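Local coordinates for protein fervidolysin (Fervidobacterium pennivorans, PDB 1R6V) that degrades keratin into peptides as a calcium-binding, subtilisin-like serine protease, letting the bacterium grow on native feathers, at residues Val447-Gly459 with Phe541-Asn555. The protein carries 1 engineered substitution. Sequence-based numbering, arbitrary orientation.
Sequences VEEFQVVVTDAKG and FGVSPDATQLNVNFN
Gln451 to Thr455 pair in parallel register with Gln549 to Asn553, neighbouring strands in one sheet of an Ig-like beta-sandwich domain, one of two sandwich domains that may mediate contact with substrate. A ladder of six backbone hydrogen bonds runs from Gln451 N to Phe554 N, and strand 487-494 continues the sheet beyond strand 449-455. Phe450, Val452, Val454, Leu550 and Val552 turn into the sandwich. The Phe450 ring reaches across to strand 541-543 of the facing sheet because its chi1 of 174° turns CG away from the backbone N; there Val543 CG2 sits over its centre, 3.7 Å from the centroid. Its rim meets that of Phe541, CE1 to CE2 at 3.6 Å, with the planes 48° apart, while Phe450 CZ touches Leu550 CB at 3.8 Å. Met470 and Ile500 of the facing sheet also pack on Phe450. A leucine in place of Phe450 would probably leave Val543 CG2 without the ring face beneath it and open a gap beside Phe541. Val447, before the corner in the chain, lays CG1 against the backbone of Ser544, 3.4 Å from its C atom. The other face is looser and more polar: Gln451, Val453, Thr455, Gln549, Asn551 and Asn553 line it, partly or well exposed, and Val453 CG2 rests on the aliphatic part of the Gln549 chain, 4.0 Å from CG. Glu449, beside this face, forms a salt bridge with Arg489. At the far end of the buried face, Phe669 meets Phe554 edge-to-face, and Val454 CG1 stands over the Phe554 ring, 3.8 Å from its centroid and only 6° off the normal.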
ATOM      1  N   VAL A 447      -8.286  15.165  -9.738  1.00 15.51           N
ATOM      2  CA  VAL A 447      -6.987  15.765 -10.036  1.00 14.69           C
ATOM      3  C   VAL A 447      -5.999  14.632 -10.305  1.00 16.48           C
ATOM      4  O   VAL A 447      -6.089  13.552  -9.711  1.00 14.77           O
ATOM      5  CB  VAL A 447      -6.442  16.638  -8.873  1.00 15.57           C
ATOM      6  CG1 VAL A 447      -7.320  17.872  -8.680  1.00 16.46           C
ATOM      7  CG2 VAL A 447      -6.375  15.824  -7.597  1.00 14.59           C
ATOM      8  N   GLU A 448      -5.065  14.876 -11.217  1.00 15.16           N
ATOM      9  CA  GLU A 448      -4.067  13.867 -11.534  1.00 17.01           C
ATOM     10  C   GLU A 448      -3.252  13.527 -10.300  1.00 15.32           C
ATOM     11  O   GLU A 448      -2.895  12.368 -10.083  1.00 14.22           O
ATOM     12  CB  GLU A 448      -3.153  14.368 -12.655  1.00 19.39           C
ATOM     13  CG  GLU A 448      -3.841  14.313 -14.001  1.00 26.52           C
ATOM     14  CD  GLU A 448      -3.040  14.964 -15.100  1.00 30.57           C
ATOM     15  OE1 GLU A 448      -1.827  14.685 -15.199  1.00 31.79           O
ATOM     16  OE2 GLU A 448      -3.635  15.748 -15.872  1.00 34.47           O
ATOM     17  N   GLU A 449      -2.970  14.542  -9.491  1.00 15.63           N
ATOM     18  CA  GLU A 449      -2.202  14.335  -8.278  1.00 16.91           C
ATOM     19  C   GLU A 449      -2.322  15.461  -7.266  1.00 16.38           C
ATOM     20  O   GLU A 449      -2.279  16.642  -7.613  1.00 16.55           O
ATOM     21  CB  GLU A 449      -0.715  14.128  -8.595  1.00 20.67           C
ATOM     22  CG  GLU A 449       0.122  13.880  -7.337  1.00 26.45           C
ATOM     23  CD  GLU A 449       1.324  12.990  -7.594  1.00 31.27           C
ATOM     24  OE1 GLU A 449       1.142  11.759  -7.733  1.00 35.02           O
ATOM     25  OE2 GLU A 449       2.444  13.524  -7.670  1.00 32.98           O
ATOM     26  N   PHE A 450      -2.495  15.070  -6.010  1.00 15.39           N
ATOM     27  CA  PHE A 450      -2.545  16.010  -4.895  1.00 13.87           C
ATOM     28  C   PHE A 450      -1.450  15.516  -3.952  1.00 14.69           C
ATOM     29  O   PHE A 450      -1.318  14.312  -3.747  1.00 13.07           O
ATOM     30  CB  PHE A 450      -3.897  15.947  -4.172  1.00 13.90           C
ATOM     31  CG  PHE A 450      -3.948  16.788  -2.935  1.00 13.21           C
ATOM     32  CD1 PHE A 450      -3.839  18.177  -3.019  1.00 12.85           C
ATOM     33  CD2 PHE A 450      -4.059  16.189  -1.677  1.00 13.87           C
ATOM     34  CE1 PHE A 450      -3.834  18.962  -1.866  1.00 14.64           C
ATOM     35  CE2 PHE A 450      -4.056  16.954  -0.515  1.00 14.34           C
ATOM     36  CZ  PHE A 450      -3.944  18.345  -0.602  1.00 15.28           C
ATOM     37  N   GLN A 451      -0.654  16.422  -3.400  1.00 14.18           N
ATOM     38  CA  GLN A 451       0.391  15.987  -2.468  1.00 17.41           C
ATOM     39  C   GLN A 451       0.333  16.763  -1.175  1.00 16.85           C
ATOM     40  O   GLN A 451      -0.060  17.929  -1.159  1.00 16.36           O
ATOM     41  CB  GLN A 451       1.783  16.184  -3.065  1.00 20.10           C
ATOM     42  CG  GLN A 451       2.097  15.329  -4.280  1.00 25.54           C
ATOM     43  CD  GLN A 451       3.548  15.456  -4.715  1.00 27.70           C
ATOM     44  OE1 GLN A 451       4.185  16.487  -4.490  1.00 31.22           O
ATOM     45  NE2 GLN A 451       4.074  14.411  -5.348  1.00 31.90           N
ATOM     46  N   VAL A 452       0.704  16.103  -0.080  1.00 16.31           N
ATOM     47  CA  VAL A 452       0.789  16.763   1.213  1.00 16.12           C
ATOM     48  C   VAL A 452       2.270  16.580   1.546  1.00 16.88           C
ATOM     49  O   VAL A 452       2.776  15.458   1.557  1.00 17.19           O
ATOM     50  CB  VAL A 452      -0.121  16.115   2.298  1.00 17.43           C
ATOM     51  CG1 VAL A 452       0.109  16.807   3.652  1.00 17.26           C
ATOM     52  CG2 VAL A 452      -1.607  16.276   1.904  1.00 17.00           C
ATOM     53  N   VAL A 453       2.965  17.691   1.750  1.00 16.69           N
ATOM     54  CA  VAL A 453       4.393  17.671   2.054  1.00 17.68           C
ATOM     55  C   VAL A 453       4.585  18.157   3.485  1.00 18.14           C
ATOM     56  O   VAL A 453       4.294  19.311   3.785  1.00 18.17           O
ATOM     57  CB  VAL A 453       5.177  18.609   1.112  1.00 19.32           C
ATOM     58  CG1 VAL A 453       6.676  18.415   1.315  1.00 20.99           C
ATOM     59  CG2 VAL A 453       4.796  18.337  -0.348  1.00 20.49           C
ATOM     60  N   VAL A 454       5.069  17.276   4.361  1.00 17.75           N
ATOM     61  CA  VAL A 454       5.288  17.624   5.776  1.00 18.52           C
ATOM     62  C   VAL A 454       6.790  17.780   6.006  1.00 18.70           C
ATOM     63  O   VAL A 454       7.556  16.883   5.674  1.00 18.83           O
ATOM     64  CB  VAL A 454       4.746  16.508   6.709  1.00 18.39           C
ATOM     65  CG1 VAL A 454       4.826  16.948   8.183  1.00 16.80           C
ATOM     66  CG2 VAL A 454       3.305  16.166   6.331  1.00 19.02           C
ATOM     67  N   THR A 455       7.205  18.915   6.568  1.00 19.54           N
ATOM     68  CA  THR A 455       8.624  19.176   6.817  1.00 19.88           C
ATOM     69  C   THR A 455       8.798  19.703   8.232  1.00 19.39           C
ATOM     70  O   THR A 455       7.818  19.860   8.956  1.00 19.74           O
ATOM     71  CB  THR A 455       9.183  20.256   5.874  1.00 19.87           C
ATOM     72  OG1 THR A 455       8.443  21.469   6.060  1.00 22.83           O
ATOM     73  CG2 THR A 455       9.071  19.823   4.424  1.00 19.81           C
ATOM     74  N   ASP A 456      10.044  19.964   8.620  1.00 20.76           N
ATOM     75  CA  ASP A 456      10.298  20.524   9.942  1.00 22.65           C
ATOM     76  C   ASP A 456       9.914  22.002   9.871  1.00 23.87           C
ATOM     77  O   ASP A 456       9.459  22.480   8.828  1.00 22.71           O
ATOM     78  CB  ASP A 456      11.770  20.339  10.368  1.00 23.72           C
ATOM     79  CG  ASP A 456      12.764  20.852   9.348  1.00 26.82           C
ATOM     80  OD1 ASP A 456      12.383  21.575   8.411  1.00 28.62           O
ATOM     81  OD2 ASP A 456      13.964  20.540   9.498  1.00 28.00           O
ATOM     82  N   ALA A 457      10.095  22.721  10.971  1.00 24.63           N
ATOM     83  CA  ALA A 457       9.713  24.132  11.054  1.00 27.16           C
ATOM     84  C   ALA A 457      10.212  25.050   9.940  1.00 27.54           C
ATOM     85  O   ALA A 457       9.443  25.852   9.406  1.00 27.92           O
ATOM     86  CB  ALA A 457      10.129  24.692  12.412  1.00 27.57           C
ATOM     87  N   LYS A 458      11.490  24.941   9.597  1.00 28.15           N
ATOM     88  CA  LYS A 458      12.086  25.776   8.561  1.00 29.85           C
ATOM     89  C   LYS A 458      11.930  25.180   7.173  1.00 30.98           C
ATOM     90  O   LYS A 458      12.416  25.745   6.196  1.00 31.37           O
ATOM     91  CB  LYS A 458      13.574  25.992   8.838  1.00 32.06           C
ATOM     92  CG  LYS A 458      13.872  26.753  10.112  1.00 34.31           C
ATOM     93  CD  LYS A 458      13.542  28.221   9.957  1.00 36.95           C
ATOM     94  CE  LYS A 458      13.995  29.015  11.168  1.00 39.58           C
ATOM     95  NZ  LYS A 458      13.687  30.472  11.016  1.00 40.62           N
ATOM     96  N   GLY A 459      11.261  24.037   7.085  1.00 31.57           N
ATOM     97  CA  GLY A 459      11.060  23.396   5.798  1.00 30.64           C
ATOM     98  C   GLY A 459      12.334  22.892   5.148  1.00 31.03           C
ATOM     99  O   GLY A 459      12.436  22.843   3.920  1.00 30.56           O
ATOM    100  N   PHE A 541     -10.301  22.214   3.465  1.00 20.62           N
ATOM    101  CA  PHE A 541      -9.239  22.484   2.506  1.00 20.19           C
ATOM    102  C   PHE A 541      -9.758  22.080   1.130  1.00 19.44           C
ATOM    103  O   PHE A 541     -10.302  20.994   0.968  1.00 18.79           O
ATOM    104  CB  PHE A 541      -7.974  21.676   2.821  1.00 19.57           C
ATOM    105  CG  PHE A 541      -6.819  22.005   1.921  1.00 21.32           C
ATOM    106  CD1 PHE A 541      -5.955  23.060   2.224  1.00 21.74           C
ATOM    107  CD2 PHE A 541      -6.611  21.288   0.752  1.00 19.86           C
ATOM    108  CE1 PHE A 541      -4.904  23.387   1.368  1.00 23.41           C
ATOM    109  CE2 PHE A 541      -5.570  21.606  -0.105  1.00 20.64           C
ATOM    110  CZ  PHE A 541      -4.711  22.660   0.201  1.00 20.27           C
ATOM    111  N   GLY A 542      -9.581  22.957   0.152  1.00 19.43           N
ATOM    112  CA  GLY A 542     -10.062  22.670  -1.190  1.00 18.57           C
ATOM    113  C   GLY A 542      -9.000  22.100  -2.108  1.00 18.16           C
ATOM    114  O   GLY A 542      -7.955  22.706  -2.330  1.00 18.90           O
ATOM    115  N   VAL A 543      -9.271  20.917  -2.639  1.00 17.19           N
ATOM    116  CA  VAL A 543      -8.342  20.275  -3.558  1.00 16.70           C
ATOM    117  C   VAL A 543      -8.886  20.468  -4.968  1.00 15.95           C
ATOM    118  O   VAL A 543     -10.071  20.277  -5.197  1.00 14.80           O
ATOM    119  CB  VAL A 543      -8.216  18.770  -3.236  1.00 17.96           C
ATOM    120  CG1 VAL A 543      -7.441  18.053  -4.351  1.00 17.66           C
ATOM    121  CG2 VAL A 543      -7.490  18.602  -1.899  1.00 19.28           C
ATOM    122  N   SER A 544      -8.024  20.864  -5.901  1.00 15.90           N
ATOM    123  CA  SER A 544      -8.445  21.085  -7.288  1.00 16.45           C
ATOM    124  C   SER A 544      -7.208  21.254  -8.153  1.00 18.43           C
ATOM    125  O   SER A 544      -6.100  21.251  -7.651  1.00 18.05           O
ATOM    126  CB  SER A 544      -9.280  22.359  -7.378  1.00 18.35           C
ATOM    127  OG  SER A 544      -8.444  23.497  -7.219  1.00 17.60           O
ATOM    128  N   PRO A 545      -7.384  21.412  -9.471  1.00 19.89           N
ATOM    129  CA  PRO A 545      -6.192  21.582 -10.304  1.00 21.91           C
ATOM    130  C   PRO A 545      -5.411  22.857  -9.977  1.00 22.22           C
ATOM    131  O   PRO A 545      -4.260  23.005 -10.381  1.00 22.59           O
ATOM    132  CB  PRO A 545      -6.756  21.556 -11.729  1.00 24.65           C
ATOM    133  CG  PRO A 545      -8.173  21.972 -11.564  1.00 25.39           C
ATOM    134  CD  PRO A 545      -8.600  21.297 -10.288  1.00 21.90           C
ATOM    135  N   ASP A 546      -6.037  23.766  -9.234  1.00 23.15           N
ATOM    136  CA  ASP A 546      -5.410  25.030  -8.836  1.00 25.15           C
ATOM    137  C   ASP A 546      -4.822  24.937  -7.434  1.00 24.91           C
ATOM    138  O   ASP A 546      -4.163  25.863  -6.966  1.00 24.65           O
ATOM    139  CB  ASP A 546      -6.437  26.159  -8.845  1.00 29.69           C
ATOM    140  CG  ASP A 546      -7.020  26.397 -10.208  1.00 32.24           C
ATOM    141  OD1 ASP A 546      -8.218  26.738 -10.282  1.00 36.38           O
ATOM    142  OD2 ASP A 546      -6.278  26.255 -11.203  1.00 34.42           O
ATOM    143  N   ALA A 547      -5.081  23.828  -6.755  1.00 20.95           N
ATOM    144  CA  ALA A 547      -4.574  23.630  -5.402  1.00 20.11           C
ATOM    145  C   ALA A 547      -4.249  22.142  -5.288  1.00 17.48           C
ATOM    146  O   ALA A 547      -5.041  21.353  -4.766  1.00 17.69           O
ATOM    147  CB  ALA A 547      -5.626  24.042  -4.377  1.00 18.15           C
ATOM    148  N   THR A 548      -3.062  21.792  -5.778  1.00 15.97           N
ATOM    149  CA  THR A 548      -2.601  20.406  -5.820  1.00 16.33           C
ATOM    150  C   THR A 548      -1.585  20.016  -4.765  1.00 16.71           C
ATOM    151  O   THR A 548      -1.069  18.893  -4.780  1.00 15.75           O
ATOM    152  CB  THR A 548      -1.966  20.091  -7.174  1.00 17.62           C
ATOM    153  OG1 THR A 548      -0.797  20.897  -7.351  1.00 18.17           O
ATOM    154  CG2 THR A 548      -2.948  20.387  -8.303  1.00 19.01           C
ATOM    155  N   GLN A 549      -1.298  20.930  -3.857  1.00 17.57           N
ATOM    156  CA  GLN A 549      -0.328  20.650  -2.815  1.00 19.55           C
ATOM    157  C   GLN A 549      -0.637  21.372  -1.520  1.00 19.81           C
ATOM    158  O   GLN A 549      -1.046  22.530  -1.533  1.00 19.05           O
ATOM    159  CB  GLN A 549       1.063  21.057  -3.286  1.00 22.14           C
ATOM    160  CG  GLN A 549       2.164  20.620  -2.340  1.00 25.96           C
ATOM    161  CD  GLN A 549       3.532  20.887  -2.907  1.00 28.35           C
ATOM    162  OE1 GLN A 549       4.193  21.846  -2.529  1.00 30.87           O
ATOM    163  NE2 GLN A 549       3.961  20.038  -3.833  1.00 29.23           N
ATOM    164  N   LEU A 550      -0.433  20.676  -0.406  1.00 19.05           N
ATOM    165  CA  LEU A 550      -0.645  21.241   0.926  1.00 20.93           C
ATOM    166  C   LEU A 550       0.689  21.062   1.642  1.00 21.05           C
ATOM    167  O   LEU A 550       1.200  19.947   1.720  1.00 17.88           O
ATOM    168  CB  LEU A 550      -1.724  20.463   1.682  1.00 22.26           C
ATOM    169  CG  LEU A 550      -2.437  21.082   2.894  1.00 27.54           C
ATOM    170  CD1 LEU A 550      -2.645  20.010   3.929  1.00 24.73           C
ATOM    171  CD2 LEU A 550      -1.674  22.244   3.478  1.00 26.23           C
ATOM    172  N   ASN A 551       1.251  22.159   2.143  1.00 20.72           N
ATOM    173  CA  ASN A 551       2.528  22.102   2.847  1.00 22.27           C
ATOM    174  C   ASN A 551       2.262  22.230   4.334  1.00 22.77           C
ATOM    175  O   ASN A 551       1.525  23.117   4.763  1.00 21.96           O
ATOM    176  CB  ASN A 551       3.452  23.244   2.403  1.00 23.54           C
ATOM    177  CG  ASN A 551       3.730  23.227   0.916  1.00 26.11           C
ATOM    178  OD1 ASN A 551       4.286  22.266   0.390  1.00 26.99           O
ATOM    179  ND2 ASN A 551       3.335  24.296   0.224  1.00 28.94           N
ATOM    180  N   VAL A 552       2.866  21.341   5.116  1.00 21.69           N
ATOM    181  CA  VAL A 552       2.695  21.342   6.560  1.00 22.47           C
ATOM    182  C   VAL A 552       4.071  21.479   7.208  1.00 23.93           C
ATOM    183  O   VAL A 552       5.022  20.794   6.823  1.00 22.76           O
ATOM    184  CB  VAL A 552       2.027  20.022   7.032  1.00 21.00           C
ATOM    185  CG1 VAL A 552       1.845  20.037   8.537  1.00 21.85           C
ATOM    186  CG2 VAL A 552       0.681  19.837   6.337  1.00 21.85           C
ATOM    187  N   ASN A 553       4.184  22.386   8.171  1.00 25.22           N
ATOM    188  CA  ASN A 553       5.452  22.595   8.857  1.00 26.81           C
ATOM    189  C   ASN A 553       5.305  22.254  10.331  1.00 25.89           C
ATOM    190  O   ASN A 553       4.598  22.938  11.071  1.00 25.23           O
ATOM    191  CB  ASN A 553       5.905  24.048   8.698  1.00 30.43           C
ATOM    192  CG  ASN A 553       6.228  24.399   7.261  1.00 33.29           C
ATOM    193  OD1 ASN A 553       7.272  24.015   6.737  1.00 36.68           O
ATOM    194  ND2 ASN A 553       5.327  25.119   6.612  1.00 36.76           N
ATOM    195  N   PHE A 554       5.963  21.179  10.747  1.00 22.65           N
ATOM    196  CA  PHE A 554       5.922  20.752  12.135  1.00 21.21           C
ATOM    197  C   PHE A 554       6.878  21.619  12.955  1.00 20.31           C
ATOM    198  O   PHE A 554       7.825  22.202  12.419  1.00 18.64           O
ATOM    199  CB  PHE A 554       6.362  19.277  12.251  1.00 21.36           C
ATOM    200  CG  PHE A 554       5.252  18.274  12.020  1.00 21.61           C
ATOM    201  CD1 PHE A 554       3.938  18.687  11.823  1.00 20.34           C
ATOM    202  CD2 PHE A 554       5.521  16.909  12.050  1.00 18.34           C
ATOM    203  CE1 PHE A 554       2.905  17.764  11.666  1.00 20.49           C
ATOM    204  CE2 PHE A 554       4.492  15.976  11.895  1.00 20.69           C
ATOM    205  CZ  PHE A 554       3.179  16.404  11.702  1.00 19.23           C
ATOM    206  N   ASN A 555       6.601  21.715  14.250  1.00 21.10           N
ATOM    207  CA  ASN A 555       7.454  22.444  15.184  1.00 22.46           C
ATOM    208  C   ASN A 555       7.379  21.707  16.518  1.00 20.57           C
ATOM    209  O   ASN A 555       6.464  20.924  16.749  1.00 21.23           O
ATOM    210  CB  ASN A 555       7.010  23.910  15.360  1.00 25.17           C
ATOM    211  CG  ASN A 555       5.578  24.045  15.864  1.00 27.22           C
ATOM    212  OD1 ASN A 555       5.215  23.509  16.902  1.00 29.33           O
ATOM    213  ND2 ASN A 555       4.763  24.778  15.118  1.00 30.80           N
TER